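Local coordinates for 5' nucleotidase family protein (Staphylococcus aureus subsp. aureus, PDB 4Q7F) that belongs to the 5'-nucleotidase family and joins a calcineurin-like phosphoesterase domain, which holds manganese and magnesium ions, to a C-terminal domain, at residues Y326-N331 with S369-V374; E335-P340 with T362-S367; P342-M347 with Q519-K524; A357-T362 with D435-V440. All coordinates share one frame; numbering follows the deposited sequence.

Contact 1 of 4, residues Y326-N331 with S369-V374; sequences YDMTIN and SGFKQV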
loop_
_atom_site.group_PDB
_atom_site.type_symbol
_atom_site.label_atom_id
_atom_site.label_comp_id
_atom_site.label_asym_id
_atom_site.label_seq_id
_atom_site.Cartn_x
_atom_site.Cartn_y
_atom_site.Cartn_z
ATOM N N TYR A 326 20.720 -1.305 -25.220
ATOM C CA TYR A 326 19.847 -0.184 -25.574
ATOM C C TYR A 326 19.053 0.335 -24.374
ATOM O O TYR A 326 18.894 -0.363 -23.361
ATOM C CB TYR A 326 18.878 -0.608 -26.670
ATOM C CG TYR A 326 18.152 -1.876 -26.333
ATOM C CD1 TYR A 326 16.999 -1.855 -25.563
ATOM C CD2 TYR A 326 18.629 -3.106 -26.773
ATOM C CE1 TYR A 326 16.337 -3.022 -25.240
ATOM C CE2 TYR A 326 17.972 -4.279 -26.457
ATOM C CZ TYR A 326 16.826 -4.227 -25.689
ATOM O OH TYR A 326 16.163 -5.384 -25.369
ATOM N N ASP A 327 18.543 1.559 -24.510
ATOM C CA ASP A 327 17.773 2.199 -23.456
ATOM C C ASP A 327 16.298 1.795 -23.530
ATOM O O ASP A 327 15.736 1.653 -24.624
ATOM C CB ASP A 327 17.876 3.722 -23.571
ATOM C CG ASP A 327 17.226 4.428 -22.411
ATOM O OD1 ASP A 327 17.883 4.565 -21.365
ATOM O OD2 ASP A 327 16.067 4.870 -22.549
HETATM N N MSE A 328 15.685 1.626 -22.357
HETATM C CA MSE A 328 14.272 1.277 -22.237
HETATM C C MSE A 328 13.637 2.174 -21.199
HETATM O O MSE A 328 12.790 1.739 -20.413
HETATM C CB MSE A 328 14.134 -0.170 -21.770
HETATM C CG MSE A 328 14.344 -1.181 -22.890
HETATM SE SE MSE A 328 13.709 -2.947 -22.292
HETATM C CE MSE A 328 14.705 -3.116 -20.604
ATOM N N THR A 329 14.034 3.440 -21.179
ATOM C CA THR A 329 13.502 4.366 -20.202
ATOM C C THR A 329 12.071 4.758 -20.551
ATOM O O THR A 329 11.686 4.775 -21.706
ATOM C CB THR A 329 14.380 5.636 -20.093
ATOM O OG1 THR A 329 15.657 5.284 -19.544
ATOM C CG2 THR A 329 13.748 6.671 -19.186
ATOM N N ILE A 330 11.293 5.041 -19.519
ATOM C CA ILE A 330 9.939 5.520 -19.668
ATOM C C ILE A 330 9.972 7.020 -19.380
ATOM O O ILE A 330 10.163 7.439 -18.239
ATOM C CB ILE A 330 8.988 4.788 -18.708
ATOM C CG1 ILE A 330 8.831 3.335 -19.177
ATOM C CG2 ILE A 330 7.634 5.491 -18.655
ATOM C CD1 ILE A 330 8.012 2.461 -18.260
ATOM N N ASN A 331 9.816 7.823 -20.427
ATOM C CA ASN A 331 9.837 9.278 -20.292
ATOM C C ASN A 331 8.563 9.829 -19.660
ATOM O O ASN A 331 8.616 10.682 -18.772
ATOM C CB ASN A 331 10.057 9.916 -21.662
ATOM C CG ASN A 331 11.417 9.584 -22.238
ATOM O OD1 ASN A 331 12.377 9.346 -21.501
ATOM N ND2 ASN A 331 11.515 9.587 -23.557
ATOM N N SER A 369 10.279 3.782 -13.853
ATOM C CA SER A 369 10.844 4.643 -14.891
ATOM C C SER A 369 11.574 3.829 -15.988
ATOM O O SER A 369 12.282 4.394 -16.821
ATOM C CB SER A 369 11.788 5.659 -14.248
ATOM O OG SER A 369 12.738 4.999 -13.433
ATOM N N GLY A 370 11.388 2.513 -16.006
ATOM C CA GLY A 370 12.050 1.672 -17.001
ATOM C C GLY A 370 13.526 1.501 -16.700
ATOM O O GLY A 370 13.991 1.842 -15.599
ATOM N N PHE A 371 14.269 0.950 -17.655
ATOM C CA PHE A 371 15.695 0.764 -17.467
ATOM C C PHE A 371 16.526 1.584 -18.462
ATOM O O PHE A 371 16.164 1.743 -19.621
ATOM C CB PHE A 371 16.153 -0.687 -17.646
ATOM C CG PHE A 371 15.553 -1.687 -16.687
ATOM C CD1 PHE A 371 15.247 -1.363 -15.382
ATOM C CD2 PHE A 371 15.428 -3.010 -17.080
ATOM C CE1 PHE A 371 14.737 -2.320 -14.511
ATOM C CE2 PHE A 371 14.934 -3.971 -16.219
ATOM C CZ PHE A 371 14.582 -3.626 -14.931
ATOM N N LYS A 372 17.653 2.080 -17.977
ATOM C CA LYS A 372 18.624 2.742 -18.821
ATOM C C LYS A 372 19.508 1.574 -19.222
ATOM O O LYS A 372 19.221 0.435 -18.841
ATOM C CB LYS A 372 19.433 3.764 -18.035
ATOM C CG LYS A 372 18.620 4.905 -17.445
ATOM C CD LYS A 372 19.446 5.741 -16.475
ATOM C CE LYS A 372 19.819 4.927 -15.239
ATOM N NZ LYS A 372 20.613 5.706 -14.260
ATOM N N GLN A 373 20.585 1.838 -19.945
ATOM C CA GLN A 373 21.467 0.771 -20.373
ATOM C C GLN A 373 22.120 0.080 -19.180
ATOM O O GLN A 373 22.242 -1.146 -19.169
ATOM C CB GLN A 373 22.512 1.277 -21.365
ATOM C CG GLN A 373 21.882 1.884 -22.601
ATOM C CD GLN A 373 22.866 2.112 -23.729
ATOM O OE1 GLN A 373 23.791 1.321 -23.945
ATOM N NE2 GLN A 373 22.641 3.172 -24.492
ATOM N N VAL A 374 22.533 0.845 -18.174
ATOM C CA VAL A 374 23.107 0.239 -16.982
ATOM C C VAL A 374 21.945 0.058 -16.014
ATOM O O VAL A 374 21.189 1.000 -15.738
ATOM C CB VAL A 374 24.247 1.081 -16.372
ATOM C CG1 VAL A 374 24.808 0.404 -15.126
ATOM C CG2 VAL A 374 25.353 1.287 -17.400
#
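Met328 and Phe371 form the hydrogen-bonded pair of a very short antiparallel sheet, and the tight part of the contact gathers around them. Met328 N donates to Phe371 O at 2.8 Å, approaching nearly along the C=O axis. The return bond from Phe371 N to Met328 O is longer, 3.2 Å, with its donor well above the carbonyl plane. Two residues on, Ile330 N reaches Ser369 O in an almost straight bond (2.9 Å, 171° at the hydrogen). Gly370, at a positive phi of 74°, leaves no CB to collide with Met328 O, and its CA makes a CA-H...O contact with that oxygen. On the buried side the side chains of Met328 and Phe371 run alongside each other in the same direction; selenomethionine 328 bends at chi3, and its CE sits 3.6 Å from Phe371 CD2. Phe343 and Phe346 of helix 342-355 pack against Met328 there.

The Asp327 side is looser and faces solvent. The Asp327 carboxylate turns back on its own segment: Asp327 OD2 accepts a hydrogen bond from Thr329 N at 2.8 Å, met from above the carboxylate plane, while OD1 accepts one from Thr329 OG1 at 3.0 Å. Across the contact Asp327 OD1 approaches Lys372 CA to 3.2 Å, with no hydrogen bond. The Lys372 chain lies beside Thr329, touching through aliphatic carbon, and Gln373 CG rests 3.7 Å from Tyr326 C. An Asx turn at Asp327 thus leads into a minimal two-stranded antiparallel sheet that lies against helix 342-355 of the C-terminal domain.

Contact 2 of 4, residues E335-P340 with T362-S367; sequences EARVAP and TALFDS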
loop_
_atom_site.group_PDB
_atom_site.type_symbol
_atom_site.label_atom_id
_atom_site.label_comp_id
_atom_site.label_asym_id
_atom_site.label_seq_id
_atom_site.Cartn_x
_atom_site.Cartn_y
_atom_site.Cartn_z
ATOM N N GLU A 335 2.313 7.640 -21.476
ATOM C CA GLU A 335 2.663 7.180 -22.819
ATOM C C GLU A 335 2.899 5.673 -22.844
ATOM O O GLU A 335 2.600 5.009 -23.832
ATOM C CB GLU A 335 3.898 7.921 -23.349
ATOM C CG GLU A 335 3.632 9.386 -23.674
ATOM C CD GLU A 335 4.823 10.085 -24.297
ATOM O OE1 GLU A 335 5.974 9.704 -23.992
ATOM O OE2 GLU A 335 4.602 11.027 -25.085
ATOM N N ALA A 336 3.409 5.145 -21.733
ATOM C CA ALA A 336 3.702 3.744 -21.599
ATOM C C ALA A 336 2.477 2.971 -21.100
ATOM O O ALA A 336 2.587 1.796 -20.773
ATOM C CB ALA A 336 4.892 3.550 -20.672
ATOM N N ARG A 337 1.319 3.639 -21.018
ATOM C CA ARG A 337 0.060 2.990 -20.659
ATOM C C ARG A 337 -0.926 3.004 -21.846
ATOM O O ARG A 337 -1.656 2.022 -22.049
ATOM C CB ARG A 337 -0.565 3.596 -19.394
ATOM C CG ARG A 337 0.232 3.287 -18.129
ATOM C CD ARG A 337 -0.537 3.667 -16.872
ATOM N NE ARG A 337 0.229 3.376 -15.659
ATOM C CZ ARG A 337 0.878 4.266 -14.912
ATOM N NH1 ARG A 337 0.864 5.571 -15.191
ATOM N NH2 ARG A 337 1.537 3.842 -13.851
ATOM N N VAL A 338 -0.956 4.099 -22.615
ATOM C CA VAL A 338 -1.833 4.192 -23.817
ATOM C C VAL A 338 -1.365 3.397 -25.010
ATOM O O VAL A 338 -2.124 3.212 -25.973
ATOM C CB VAL A 338 -2.000 5.622 -24.410
ATOM C CG1 VAL A 338 -3.327 6.259 -24.044
ATOM C CG2 VAL A 338 -0.774 6.493 -24.177
ATOM N N ALA A 339 -0.113 2.981 -25.001
ATOM C CA ALA A 339 0.422 2.247 -26.135
ATOM C C ALA A 339 1.608 1.421 -25.684
ATOM O O ALA A 339 2.157 1.643 -24.575
ATOM C CB ALA A 339 0.842 3.223 -27.245
ATOM N N PRO A 340 1.999 0.451 -26.514
ATOM C CA PRO A 340 3.137 -0.374 -26.169
ATOM C C PRO A 340 4.390 0.456 -25.962
ATOM O O PRO A 340 4.566 1.501 -26.610
ATOM C CB PRO A 340 3.327 -1.258 -27.410
ATOM C CG PRO A 340 1.995 -1.296 -28.084
ATOM C CD PRO A 340 1.333 0.013 -27.765
ATOM N N THR A 362 1.074 -7.173 -16.590
ATOM C CA THR A 362 1.662 -6.455 -15.443
ATOM C C THR A 362 1.220 -5.010 -15.446
ATOM O O THR A 362 0.919 -4.429 -16.498
ATOM C CB THR A 362 3.185 -6.520 -15.405
ATOM O OG1 THR A 362 3.660 -5.952 -14.167
ATOM C CG2 THR A 362 3.790 -5.806 -16.595
ATOM N N ALA A 363 1.146 -4.438 -14.253
ATOM C CA ALA A 363 0.823 -3.039 -14.112
ATOM C C ALA A 363 2.132 -2.291 -14.286
ATOM O O ALA A 363 3.206 -2.902 -14.246
ATOM C CB ALA A 363 0.231 -2.764 -12.738
ATOM N N LEU A 364 2.043 -0.999 -14.588
ATOM C CA LEU A 364 3.223 -0.145 -14.592
ATOM C C LEU A 364 3.133 0.568 -13.230
ATOM O O LEU A 364 2.224 1.386 -12.988
ATOM C CB LEU A 364 3.201 0.868 -15.726
ATOM C CG LEU A 364 4.435 1.775 -15.765
ATOM C CD1 LEU A 364 5.679 0.978 -16.126
ATOM C CD2 LEU A 364 4.209 2.901 -16.750
ATOM N N PHE A 365 4.042 0.237 -12.332
ATOM C CA PHE A 365 4.013 0.836 -10.987
ATOM C C PHE A 365 4.466 2.325 -10.958
ATOM O O PHE A 365 5.185 2.797 -11.835
ATOM C CB PHE A 365 4.745 -0.070 -9.982
ATOM C CG PHE A 365 4.149 -1.459 -9.891
ATOM C CD1 PHE A 365 2.890 -1.652 -9.324
ATOM C CD2 PHE A 365 4.834 -2.569 -10.374
ATOM C CE1 PHE A 365 2.330 -2.921 -9.238
ATOM C CE2 PHE A 365 4.267 -3.845 -10.298
ATOM C CZ PHE A 365 3.017 -4.020 -9.731
ATOM N N ASP A 366 4.019 3.059 -9.949
ATOM C CA ASP A 366 4.293 4.505 -9.878
ATOM C C ASP A 366 5.753 4.910 -9.951
ATOM O O ASP A 366 6.082 5.927 -10.533
ATOM C CB ASP A 366 3.587 5.109 -8.668
ATOM C CG ASP A 366 2.081 5.154 -8.864
ATOM O OD1 ASP A 366 1.642 5.617 -9.945
ATOM O OD2 ASP A 366 1.341 4.725 -7.960
ATOM N N SER A 367 6.625 4.084 -9.399
ATOM C CA SER A 367 8.067 4.351 -9.428
ATOM C C SER A 367 8.781 3.736 -10.667
ATOM O O SER A 367 10.022 3.789 -10.780
ATOM C CB SER A 367 8.671 3.782 -8.151
ATOM O OG SER A 367 8.307 2.404 -8.006
HETATM O O HOH W 1 -0.096 0.550 -14.724
HETATM O O HOH W 2 2.246 6.917 -12.794
#
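Arg337 spends its guanidinium on the backbone and waters around Leu364. Arg337 NH2 donates to Leu364 O at 2.7 Å with 155° at the hydrogen; the oxygen lies in the guanidinium plane, although the nitrogen stands above the plane of the carbonyl. Arg337 NE donates a hydrogen bond to a water 3.0 Å away, and the same water accepts from Leu364 N at 2.6 Å, which ties both backbone polar groups of this residue to one side chain. A second water accepts from Arg337 NH1 at 3.1 Å and donates to Asp366 OD1, bridging opposite charges whose nearest atoms, Arg337 NH2 and Asp366 OD1, are 4.3 Å apart and form no salt bridge. Extended from CG to NE, the arginine crosses the leucine at about a right angle. Leu364 CD2 covers one guanidinium face toward its rim, 4.0 Å from Arg337 CZ, and also touches Ala336 CB. Tyr410 and His431 add further contacts to the arginine. The chemistry is that of a buried cation held by a carbonyl and by water, its charge probably eased by nearby Asp366; the carbonyl it binds belongs to Leu364, the residue just before Phe365 of the ligand pocket.

Contact 3 of 4, residues P342-M347 with Q519-K524; sequences PFTNFM and QVVDFK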
loop_
_atom_site.group_PDB
_atom_site.type_symbol
_atom_site.label_atom_id
_atom_site.label_comp_id
_atom_site.label_asym_id
_atom_site.label_seq_id
_atom_site.Cartn_x
_atom_site.Cartn_y
_atom_site.Cartn_z
ATOM N N PRO A 342 8.789 -0.268 -25.129
ATOM C CA PRO A 342 9.777 -1.347 -25.008
ATOM C C PRO A 342 9.919 -1.951 -23.597
ATOM O O PRO A 342 10.194 -3.147 -23.464
ATOM C CB PRO A 342 11.081 -0.679 -25.453
ATOM C CG PRO A 342 10.636 0.382 -26.410
ATOM C CD PRO A 342 9.335 0.896 -25.852
ATOM N N PHE A 343 9.726 -1.153 -22.552
ATOM C CA PHE A 343 9.856 -1.668 -21.200
ATOM C C PHE A 343 8.661 -2.556 -20.783
ATOM O O PHE A 343 8.856 -3.558 -20.126
ATOM C CB PHE A 343 10.109 -0.557 -20.182
ATOM C CG PHE A 343 10.401 -1.081 -18.800
ATOM C CD1 PHE A 343 11.638 -1.625 -18.507
ATOM C CD2 PHE A 343 9.431 -1.068 -17.815
ATOM C CE1 PHE A 343 11.911 -2.125 -17.241
ATOM C CE2 PHE A 343 9.694 -1.577 -16.554
ATOM C CZ PHE A 343 10.936 -2.111 -16.271
ATOM N N THR A 344 7.435 -2.197 -21.155
ATOM C CA THR A 344 6.279 -3.051 -20.835
ATOM C C THR A 344 6.345 -4.337 -21.669
ATOM O O THR A 344 5.969 -5.435 -21.202
ATOM C CB THR A 344 4.938 -2.337 -21.047
ATOM O OG1 THR A 344 4.818 -1.894 -22.408
ATOM C CG2 THR A 344 4.843 -1.172 -20.117
ATOM N N ASN A 345 6.831 -4.199 -22.898
ATOM C CA ASN A 345 7.027 -5.332 -23.769
ATOM C C ASN A 345 8.027 -6.281 -23.128
ATOM O O ASN A 345 7.806 -7.479 -23.081
ATOM C CB ASN A 345 7.560 -4.909 -25.111
ATOM C CG ASN A 345 7.672 -6.068 -26.051
ATOM O OD1 ASN A 345 6.662 -6.669 -26.418
ATOM N ND2 ASN A 345 8.895 -6.404 -26.441
ATOM N N PHE A 346 9.112 -5.714 -22.612
ATOM C CA PHE A 346 10.137 -6.480 -21.929
ATOM C C PHE A 346 9.606 -7.236 -20.713
ATOM O O PHE A 346 9.917 -8.408 -20.545
ATOM C CB PHE A 346 11.272 -5.558 -21.511
ATOM C CG PHE A 346 12.089 -6.073 -20.369
ATOM C CD1 PHE A 346 13.003 -7.085 -20.553
ATOM C CD2 PHE A 346 11.943 -5.529 -19.110
ATOM C CE1 PHE A 346 13.752 -7.555 -19.490
ATOM C CE2 PHE A 346 12.694 -5.987 -18.045
ATOM C CZ PHE A 346 13.604 -7.005 -18.237
HETATM N N MSE A 347 8.840 -6.561 -19.853
HETATM C CA MSE A 347 8.323 -7.191 -18.641
HETATM C C MSE A 347 7.410 -8.321 -19.012
HETATM O O MSE A 347 7.540 -9.414 -18.481
HETATM C CB MSE A 347 7.604 -6.200 -17.722
HETATM C CG MSE A 347 8.601 -5.268 -17.012
HETATM SE SE MSE A 347 7.724 -4.367 -15.499
HETATM C CE MSE A 347 6.507 -3.207 -16.530
ATOM N N GLN A 519 8.259 -8.866 -30.052
ATOM C CA GLN A 519 7.155 -7.979 -29.743
ATOM C C GLN A 519 5.932 -8.781 -29.299
ATOM O O GLN A 519 5.242 -9.384 -30.116
ATOM C CB GLN A 519 6.806 -7.077 -30.933
ATOM C CG GLN A 519 5.930 -5.885 -30.536
ATOM C CD GLN A 519 6.642 -4.921 -29.578
ATOM O OE1 GLN A 519 7.863 -4.707 -29.675
ATOM N NE2 GLN A 519 5.881 -4.324 -28.660
ATOM N N VAL A 520 5.678 -8.778 -28.001
ATOM C CA VAL A 520 4.537 -9.492 -27.420
ATOM C C VAL A 520 3.403 -8.555 -26.979
ATOM O O VAL A 520 2.283 -9.009 -26.757
ATOM C CB VAL A 520 4.967 -10.388 -26.245
ATOM C CG1 VAL A 520 5.945 -11.450 -26.738
ATOM C CG2 VAL A 520 5.566 -9.566 -25.104
ATOM N N VAL A 521 3.696 -7.257 -26.891
ATOM C CA VAL A 521 2.704 -6.234 -26.517
ATOM C C VAL A 521 2.356 -5.501 -27.794
ATOM O O VAL A 521 3.219 -4.913 -28.455
ATOM C CB VAL A 521 3.213 -5.273 -25.431
ATOM C CG1 VAL A 521 2.139 -4.253 -25.062
ATOM C CG2 VAL A 521 3.612 -6.045 -24.190
ATOM N N ASP A 522 1.083 -5.570 -28.143
ATOM C CA ASP A 522 0.603 -4.992 -29.353
ATOM C C ASP A 522 -0.864 -4.641 -29.128
ATOM O O ASP A 522 -1.730 -5.513 -29.169
ATOM C CB ASP A 522 0.772 -6.034 -30.450
ATOM C CG ASP A 522 0.266 -5.568 -31.790
ATOM O OD1 ASP A 522 -0.095 -4.395 -31.916
ATOM O OD2 ASP A 522 0.244 -6.394 -32.709
ATOM N N PHE A 523 -1.129 -3.368 -28.851
ATOM C CA PHE A 523 -2.486 -2.905 -28.577
ATOM C C PHE A 523 -2.614 -1.443 -28.946
ATOM O O PHE A 523 -1.620 -0.775 -29.191
ATOM C CB PHE A 523 -2.860 -3.108 -27.103
ATOM C CG PHE A 523 -2.118 -2.214 -26.144
ATOM C CD1 PHE A 523 -0.826 -2.518 -25.737
ATOM C CD2 PHE A 523 -2.728 -1.069 -25.626
ATOM C CE1 PHE A 523 -0.150 -1.694 -24.840
ATOM C CE2 PHE A 523 -2.061 -0.238 -24.735
ATOM C CZ PHE A 523 -0.770 -0.549 -24.344
ATOM N N LYS A 524 -3.842 -0.959 -28.962
ATOM C CA LYS A 524 -4.135 0.405 -29.349
ATOM C C LYS A 524 -5.218 0.919 -28.474
ATOM O O LYS A 524 -6.142 0.172 -28.131
ATOM C CB LYS A 524 -4.704 0.448 -30.780
ATOM C CG LYS A 524 -3.888 -0.278 -31.804
ATOM C CD LYS A 524 -4.612 -0.298 -33.142
ATOM C CE LYS A 524 -3.957 -1.271 -34.081
ATOM N NZ LYS A 524 -4.722 -1.346 -35.366
#
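Asn345 OD1 is gripped by two successive backbone N-H groups: Val520 N at 2.8 Å and Val521 N at 3.1 Å, both lying in the plane of the amide carbonyl. Asn345 CG is anti to the backbone N (chi1 -176°), beside the carbonyl carbon. Asn345 ND2 donates to Pro518 O, so both ends of the amide bond to backbone groups of the 518-521 segment. Gln519 lays its own amide over that of Asn345, the planes stacked only 13° apart, with NE2 3.6 Å from Asn345 CG. Gln519 NE2 is held in this pose by a nearly straight bond to Val521 O (2.7 Å, 177° at the hydrogen), within its own segment. Valine methyls pack beside this polar centre. Val521 CG2 presses on Asn345 CA at 3.5 Å and also meets Thr344 O, while Val520 CG2 lies 3.4 Å from Asn345 OD1. The first turns of helix 342-355 are thereby fastened to the approach of strand 522-526: Val520 continues onto Tyr349 and Leu352 of that helix, Val521 reaches Ile436 of strand 435-438, and Phe346, directed away from this interface, packs on Met328 of strand 328-329.

Contact 4 of 4, residues A357-T362 with D435-V440; sequences ADVACT and DIYGGV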
loop_
_atom_site.group_PDB
_atom_site.type_symbol
_atom_site.label_atom_id
_atom_site.label_comp_id
_atom_site.label_asym_id
_atom_site.label_seq_id
_atom_site.Cartn_x
_atom_site.Cartn_y
_atom_site.Cartn_z
ATOM N N ALA A 357 2.786 -19.303 -20.463
ATOM C CA ALA A 357 1.341 -19.056 -20.626
ATOM C C ALA A 357 1.038 -18.470 -21.984
ATOM O O ALA A 357 1.938 -17.991 -22.673
ATOM C CB ALA A 357 0.832 -18.108 -19.561
ATOM N N ASP A 358 -0.236 -18.478 -22.363
ATOM C CA ASP A 358 -0.627 -17.869 -23.630
ATOM C C ASP A 358 -0.567 -16.352 -23.524
ATOM O O ASP A 358 -0.254 -15.666 -24.499
ATOM C CB ASP A 358 -2.073 -18.219 -24.004
ATOM C CG ASP A 358 -2.328 -19.718 -24.079
ATOM O OD1 ASP A 358 -1.471 -20.472 -24.602
ATOM O OD2 ASP A 358 -3.412 -20.135 -23.615
ATOM N N VAL A 359 -0.889 -15.839 -22.329
ATOM C CA VAL A 359 -0.989 -14.427 -22.096
ATOM C C VAL A 359 -0.346 -14.089 -20.745
ATOM O O VAL A 359 -0.269 -14.940 -19.846
ATOM C CB VAL A 359 -2.474 -14.001 -22.093
ATOM C CG1 VAL A 359 -2.640 -12.520 -21.789
ATOM C CG2 VAL A 359 -3.123 -14.355 -23.438
ATOM N N ALA A 360 0.180 -12.883 -20.660
ATOM C CA ALA A 360 0.747 -12.368 -19.410
ATOM C C ALA A 360 0.302 -10.922 -19.251
ATOM O O ALA A 360 -0.206 -10.313 -20.202
ATOM C CB ALA A 360 2.252 -12.473 -19.408
ATOM N N CYS A 361 0.450 -10.380 -18.047
ATOM C CA CYS A 361 0.131 -8.995 -17.819
ATOM C C CYS A 361 0.866 -8.486 -16.598
ATOM O O CYS A 361 1.289 -9.277 -15.754
ATOM C CB CYS A 361 -1.354 -8.777 -17.639
ATOM S SG CYS A 361 -2.033 -9.465 -16.112
ATOM N N THR A 362 1.074 -7.173 -16.590
ATOM C CA THR A 362 1.662 -6.455 -15.443
ATOM C C THR A 362 1.220 -5.010 -15.446
ATOM O O THR A 362 0.919 -4.429 -16.498
ATOM C CB THR A 362 3.185 -6.520 -15.405
ATOM O OG1 THR A 362 3.660 -5.952 -14.167
ATOM C CG2 THR A 362 3.790 -5.806 -16.595
ATOM N N ASP A 435 -3.524 -2.759 -16.215
ATOM C CA ASP A 435 -2.575 -3.779 -16.690
ATOM C C ASP A 435 -2.363 -3.677 -18.158
ATOM O O ASP A 435 -3.296 -3.332 -18.931
ATOM C CB ASP A 435 -3.040 -5.203 -16.348
ATOM C CG ASP A 435 -2.884 -5.558 -14.876
ATOM O OD1 ASP A 435 -2.010 -4.988 -14.201
ATOM O OD2 ASP A 435 -3.607 -6.472 -14.395
ATOM N N ILE A 436 -1.115 -3.957 -18.532
ATOM C CA ILE A 436 -0.710 -4.056 -19.921
ATOM C C ILE A 436 -0.516 -5.546 -20.195
ATOM O O ILE A 436 0.194 -6.237 -19.462
ATOM C CB ILE A 436 0.600 -3.297 -20.233
ATOM C CG1 ILE A 436 0.466 -1.796 -19.950
ATOM C CG2 ILE A 436 1.002 -3.527 -21.679
ATOM C CD1 ILE A 436 0.746 -1.378 -18.523
ATOM N N TYR A 437 -1.136 -6.043 -21.266
ATOM C CA TYR A 437 -1.101 -7.466 -21.578
ATOM C C TYR A 437 -0.172 -7.832 -22.718
ATOM O O TYR A 437 0.010 -7.079 -23.665
ATOM C CB TYR A 437 -2.520 -7.961 -21.936
ATOM C CG TYR A 437 -3.528 -7.757 -20.828
ATOM C CD1 TYR A 437 -4.095 -6.510 -20.598
ATOM C CD2 TYR A 437 -3.956 -8.833 -20.042
ATOM C CE1 TYR A 437 -5.024 -6.316 -19.585
ATOM C CE2 TYR A 437 -4.867 -8.646 -19.018
ATOM C CZ TYR A 437 -5.393 -7.392 -18.798
ATOM O OH TYR A 437 -6.303 -7.233 -17.816
ATOM N N GLY A 438 0.401 -9.015 -22.609
ATOM C CA GLY A 438 1.279 -9.567 -23.641
ATOM C C GLY A 438 0.771 -10.915 -24.124
ATOM O O GLY A 438 0.180 -11.711 -23.357
ATOM N N GLY A 439 0.995 -11.193 -25.407
ATOM C CA GLY A 439 0.571 -12.445 -25.965
ATOM C C GLY A 439 -0.786 -12.326 -26.602
ATOM O O GLY A 439 -1.189 -13.216 -27.338
ATOM N N VAL A 440 -1.482 -11.225 -26.315
ATOM C CA VAL A 440 -2.786 -10.961 -26.878
ATOM C C VAL A 440 -2.781 -9.529 -27.387
ATOM O O VAL A 440 -2.298 -8.633 -26.699
ATOM C CB VAL A 440 -3.928 -11.166 -25.845
ATOM C CG1 VAL A 440 -3.759 -10.293 -24.620
ATOM C CG2 VAL A 440 -5.290 -10.911 -26.454
HETATM O O HOH W 3 0.315 -15.922 -27.161
#
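Cys361 sets its CB over one face of the Tyr437 ring, 4.0 Å from the ring centre and 30° off the normal, a CH-pi contact. Cys361 SG takes the crowded position between the backbone N and the carbonyl carbon (chi1 69°), lies obliquely to the same ring as a sulfur-aromatic contact and is 3.8 Å from Asp435 OD2. That oxygen has a charged partner in Arg478, and Tyr437 OH is hydrogen-bonded to Ser407 OG. Val359 comes to the ring edge, with CG1 near its plane, 4.3 Å from Tyr437 CD2. Val359 CG1 also meets Val440 CG1 at 3.8 Å. Val440 apart, these side chains sit on strands 359-362 and 435-438, an antiparallel pair at one border of the five-stranded mixed sheet of the C-terminal domain. Hydrogen-bonded pairs Ala360–Gly438 and Thr362–Ile436 hold it together, Gly438 N reaching Ala360 O at 2.8 Å and Ile436 N reaching Thr362 O at 2.9 Å. Ala360, Thr362 and Ile436 direct their side chains to the opposite face, where Ala360 and Thr362 pack on helix 342-355. Past the strand Gly439 has a positive phi, and a water donates to Asp358 O (2.7 Å) and Gly439 O (3.1 Å).

The four contacts form one patch of the C-terminal domain, with helix 342-355 packed among them. Contact 1 meets contact 2 where Ile330 CD1 lies 3.5 Å from Leu364 CD1, and meets contact 3 where Phe371 CE2 lies 3.5 Å from Phe346 CE2. Phe523 of contact 3 packs against the 335-340 segment, its CZ 3.4 Å from Ala339 C. Contacts 3 and 4, centres about 9 Å apart, are joined by a backbone hydrogen bond between Gly439 N and Val520 O (2.9 Å). Contacts 2 and 4 share Thr362. Contact 2 leads to the pocket: the Phe365 side chain is about 4 Å from bound (2R,3S,5R)-5-(6-amino-9H-purin-9-yl)-tetrahydro-2-(hydroxymethyl)furan-3-ol, and that of Asp366 about 11 Å from the manganese ion.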